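Local atomic coordinates of mandelate racemase/muconate lactonizing enzyme (Polaromonas sp., PDB entry 2OG9), a protein that belongs to the enolase superfamily and probably catalyses a mandelate racemase-like reaction, interconverting acid enantiomers by abstracting the proton alpha to a carboxylate. Residues Leu50-Ile54 against Ala121-Leu126. Numbering follows the deposited sequence.
Sequences LFAEI and AFDVAL
Ala52 rests its methyl group on Ala121 and Phe122 of helix 114-133, with CB 3.8 Å from Ala121 CB, 3.6 Å from Ala121 O and 3.8 Å from Phe122 CD1. This is sheet-on-helix packing in the alpha+beta N-terminal domain of the enolase superfamily, where helix 114-133 lies on one face of an antiparallel sheet whose strands 15-26, 46-56 and 61-69 are joined by 375-382 from the end of the chain. Residues 50-54 form an extended strand, so side chains alternate: the CA-to-CB bonds of Leu50, Ala52 and Ile54 point toward the helix, those of Phe51 and Glu53 away. Residues 121-126 are regular alpha helix, with Ala125 N hydrogen-bonded to Ala121 O (3.3 Å) and Leu126 N to Phe122 O (2.9 Å). The axes of strand 50-54 and helix segment 121-126 run 44° apart in direction (signed crossing -44°) and approach to 7.4 Å. That closeness goes with the alanines at the interface: the CA atoms of Ala52 and Ala121 are 5.5 Å apart, and Ala125 CB sits 3.8 Å from Ala52 O. No hydrogen bond links the segments; the strand's backbone instead pairs with its sheet neighbours, Ala52 with Gly64 and Phe51 with Ser21. The CA-to-CB bond of Phe122 points sideways, and with chi1 m its side chain touches Val18 and Ile20 of strand 15-26, while Leu102 of helix 95-104 packs against it too. Leu50, in the t rotamer, brings CD2 to 4.0 Å from Ala121 CB. Further along, Ile54 (m, t) sets its CD1 against the helical turn formed by Phe122, Ala125 and Leu126, 3.7 Å from Phe122 O, 3.8 Å from Ala125 CB and 3.9 Å from Leu126 CD2.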
ATOM      1  N   LEU A  50      21.260  -6.773  38.500  1.00 21.41           N
ATOM      2  CA  LEU A  50      22.605  -6.288  38.202  1.00 21.49           C
ATOM      3  C   LEU A  50      22.679  -4.813  38.568  1.00 20.84           C
ATOM      4  O   LEU A  50      22.029  -3.979  37.945  1.00 21.97           O
ATOM      5  CB  LEU A  50      22.943  -6.454  36.715  1.00 22.78           C
ATOM      6  CG  LEU A  50      24.238  -5.751  36.284  1.00 23.16           C
ATOM      7  CD1 LEU A  50      25.420  -6.409  36.976  1.00 22.73           C
ATOM      8  CD2 LEU A  50      24.396  -5.814  34.772  1.00 23.32           C
ATOM      9  N   PHE A  51      23.455  -4.491  39.598  1.00 20.42           N
ATOM     10  CA  PHE A  51      23.610  -3.107  40.015  1.00 18.97           C
ATOM     11  C   PHE A  51      24.882  -2.514  39.421  1.00 18.79           C
ATOM     12  O   PHE A  51      25.916  -3.178  39.352  1.00 18.26           O
ATOM     13  CB  PHE A  51      23.692  -3.007  41.544  1.00 20.09           C
ATOM     14  CG  PHE A  51      22.374  -3.181  42.240  1.00 18.45           C
ATOM     15  CD1 PHE A  51      21.371  -2.223  42.111  1.00 18.25           C
ATOM     16  CD2 PHE A  51      22.134  -4.305  43.029  1.00 18.92           C
ATOM     17  CE1 PHE A  51      20.142  -2.383  42.759  1.00 18.81           C
ATOM     18  CE2 PHE A  51      20.908  -4.475  43.679  1.00 17.92           C
ATOM     19  CZ  PHE A  51      19.913  -3.511  43.542  1.00 16.20           C
ATOM     20  N   ALA A  52      24.790  -1.266  38.979  1.00 18.43           N
ATOM     21  CA  ALA A  52      25.937  -0.559  38.432  1.00 17.54           C
ATOM     22  C   ALA A  52      26.058   0.747  39.196  1.00 18.40           C
ATOM     23  O   ALA A  52      25.069   1.475  39.371  1.00 17.35           O
ATOM     24  CB  ALA A  52      25.743  -0.278  36.946  1.00 17.26           C
ATOM     25  N   GLU A  53      27.266   1.023  39.674  1.00 17.73           N
ATOM     26  CA  GLU A  53      27.555   2.249  40.406  1.00 19.47           C
ATOM     27  C   GLU A  53      28.628   2.975  39.612  1.00 19.57           C
ATOM     28  O   GLU A  53      29.619   2.370  39.190  1.00 18.90           O
ATOM     29  CB  GLU A  53      28.071   1.931  41.811  1.00 22.10           C
ATOM     30  CG  GLU A  53      27.025   1.321  42.732  1.00 23.68           C
ATOM     31  CD  GLU A  53      27.639   0.733  43.993  1.00 27.68           C
ATOM     32  OE1 GLU A  53      27.908  -0.487  44.020  1.00 25.62           O
ATOM     33  OE2 GLU A  53      27.866   1.500  44.952  1.00 29.22           O
ATOM     34  N   ILE A  54      28.416   4.265  39.394  1.00 19.39           N
ATOM     35  CA  ILE A  54      29.352   5.080  38.635  1.00 20.10           C
ATOM     36  C   ILE A  54      29.688   6.343  39.420  1.00 22.25           C
ATOM     37  O   ILE A  54      28.800   6.993  39.984  1.00 23.07           O
ATOM     38  CB  ILE A  54      28.745   5.482  37.259  1.00 19.94           C
ATOM     39  CG1 ILE A  54      28.475   4.228  36.418  1.00 18.21           C
ATOM     40  CG2 ILE A  54      29.691   6.409  36.512  1.00 20.41           C
ATOM     41  CD1 ILE A  54      27.800   4.525  35.078  1.00 19.68           C
ATOM     42  N   ALA A 121      22.155  -1.097  32.757  1.00 16.69           N
ATOM     43  CA  ALA A 121      22.437  -0.842  34.168  1.00 16.85           C
ATOM     44  C   ALA A 121      23.291   0.417  34.274  1.00 17.11           C
ATOM     45  O   ALA A 121      23.070   1.257  35.158  1.00 15.94           O
ATOM     46  CB  ALA A 121      23.165  -2.027  34.792  1.00 17.78           C
ATOM     47  N   PHE A 122      24.260   0.544  33.365  1.00 15.41           N
ATOM     48  CA  PHE A 122      25.148   1.701  33.341  1.00 15.41           C
ATOM     49  C   PHE A 122      24.360   2.927  32.887  1.00 15.43           C
ATOM     50  O   PHE A 122      24.502   4.012  33.443  1.00 13.53           O
ATOM     51  CB  PHE A 122      26.319   1.475  32.365  1.00 16.50           C
ATOM     52  CG  PHE A 122      27.225   0.328  32.741  1.00 17.11           C
ATOM     53  CD1 PHE A 122      27.913   0.333  33.948  1.00 16.69           C
ATOM     54  CD2 PHE A 122      27.381  -0.760  31.885  1.00 17.85           C
ATOM     55  CE1 PHE A 122      28.747  -0.737  34.301  1.00 19.03           C
ATOM     56  CE2 PHE A 122      28.213  -1.835  32.228  1.00 18.89           C
ATOM     57  CZ  PHE A 122      28.895  -1.821  33.440  1.00 18.77           C
ATOM     58  N   ASP A 123      23.533   2.737  31.866  1.00 13.74           N
ATOM     59  CA  ASP A 123      22.719   3.814  31.314  1.00 16.03           C
ATOM     60  C   ASP A 123      21.833   4.440  32.389  1.00 16.66           C
ATOM     61  O   ASP A 123      21.748   5.663  32.495  1.00 15.37           O
ATOM     62  CB  ASP A 123      21.848   3.268  30.178  1.00 15.64           C
ATOM     63  CG  ASP A 123      21.097   4.357  29.442  1.00 15.54           C
ATOM     64  OD1 ASP A 123      21.724   5.089  28.650  1.00 14.73           O
ATOM     65  OD2 ASP A 123      19.872   4.477  29.649  1.00 13.94           O
ATOM     66  N   VAL A 124      21.176   3.607  33.190  1.00 14.93           N
ATOM     67  CA  VAL A 124      20.308   4.136  34.236  1.00 16.25           C
ATOM     68  C   VAL A 124      21.128   4.935  35.246  1.00 16.58           C
ATOM     69  O   VAL A 124      20.726   6.017  35.684  1.00 16.75           O
ATOM     70  CB  VAL A 124      19.558   3.008  34.969  1.00 16.90           C
ATOM     71  CG1 VAL A 124      18.739   3.589  36.112  1.00 15.10           C
ATOM     72  CG2 VAL A 124      18.633   2.283  33.998  1.00 18.16           C
ATOM     73  N   ALA A 125      22.284   4.396  35.607  1.00 15.46           N
ATOM     74  CA  ALA A 125      23.163   5.061  36.556  1.00 14.71           C
ATOM     75  C   ALA A 125      23.579   6.438  36.022  1.00 14.38           C
ATOM     76  O   ALA A 125      23.621   7.412  36.772  1.00 15.04           O
ATOM     77  CB  ALA A 125      24.394   4.188  36.819  1.00 15.76           C
ATOM     78  N   LEU A 126      23.877   6.526  34.727  1.00 14.66           N
ATOM     79  CA  LEU A 126      24.282   7.804  34.139  1.00 15.12           C
ATOM     80  C   LEU A 126      23.140   8.818  34.209  1.00 15.43           C
ATOM     81  O   LEU A 126      23.365  10.005  34.473  1.00 13.65           O
ATOM     82  CB  LEU A 126      24.725   7.618  32.681  1.00 17.07           C
ATOM     83  CG  LEU A 126      26.072   6.913  32.475  1.00 16.99           C
ATOM     84  CD1 LEU A 126      26.329   6.671  30.994  1.00 17.88           C
ATOM     85  CD2 LEU A 126      27.176   7.777  33.068  1.00 18.19           C
TER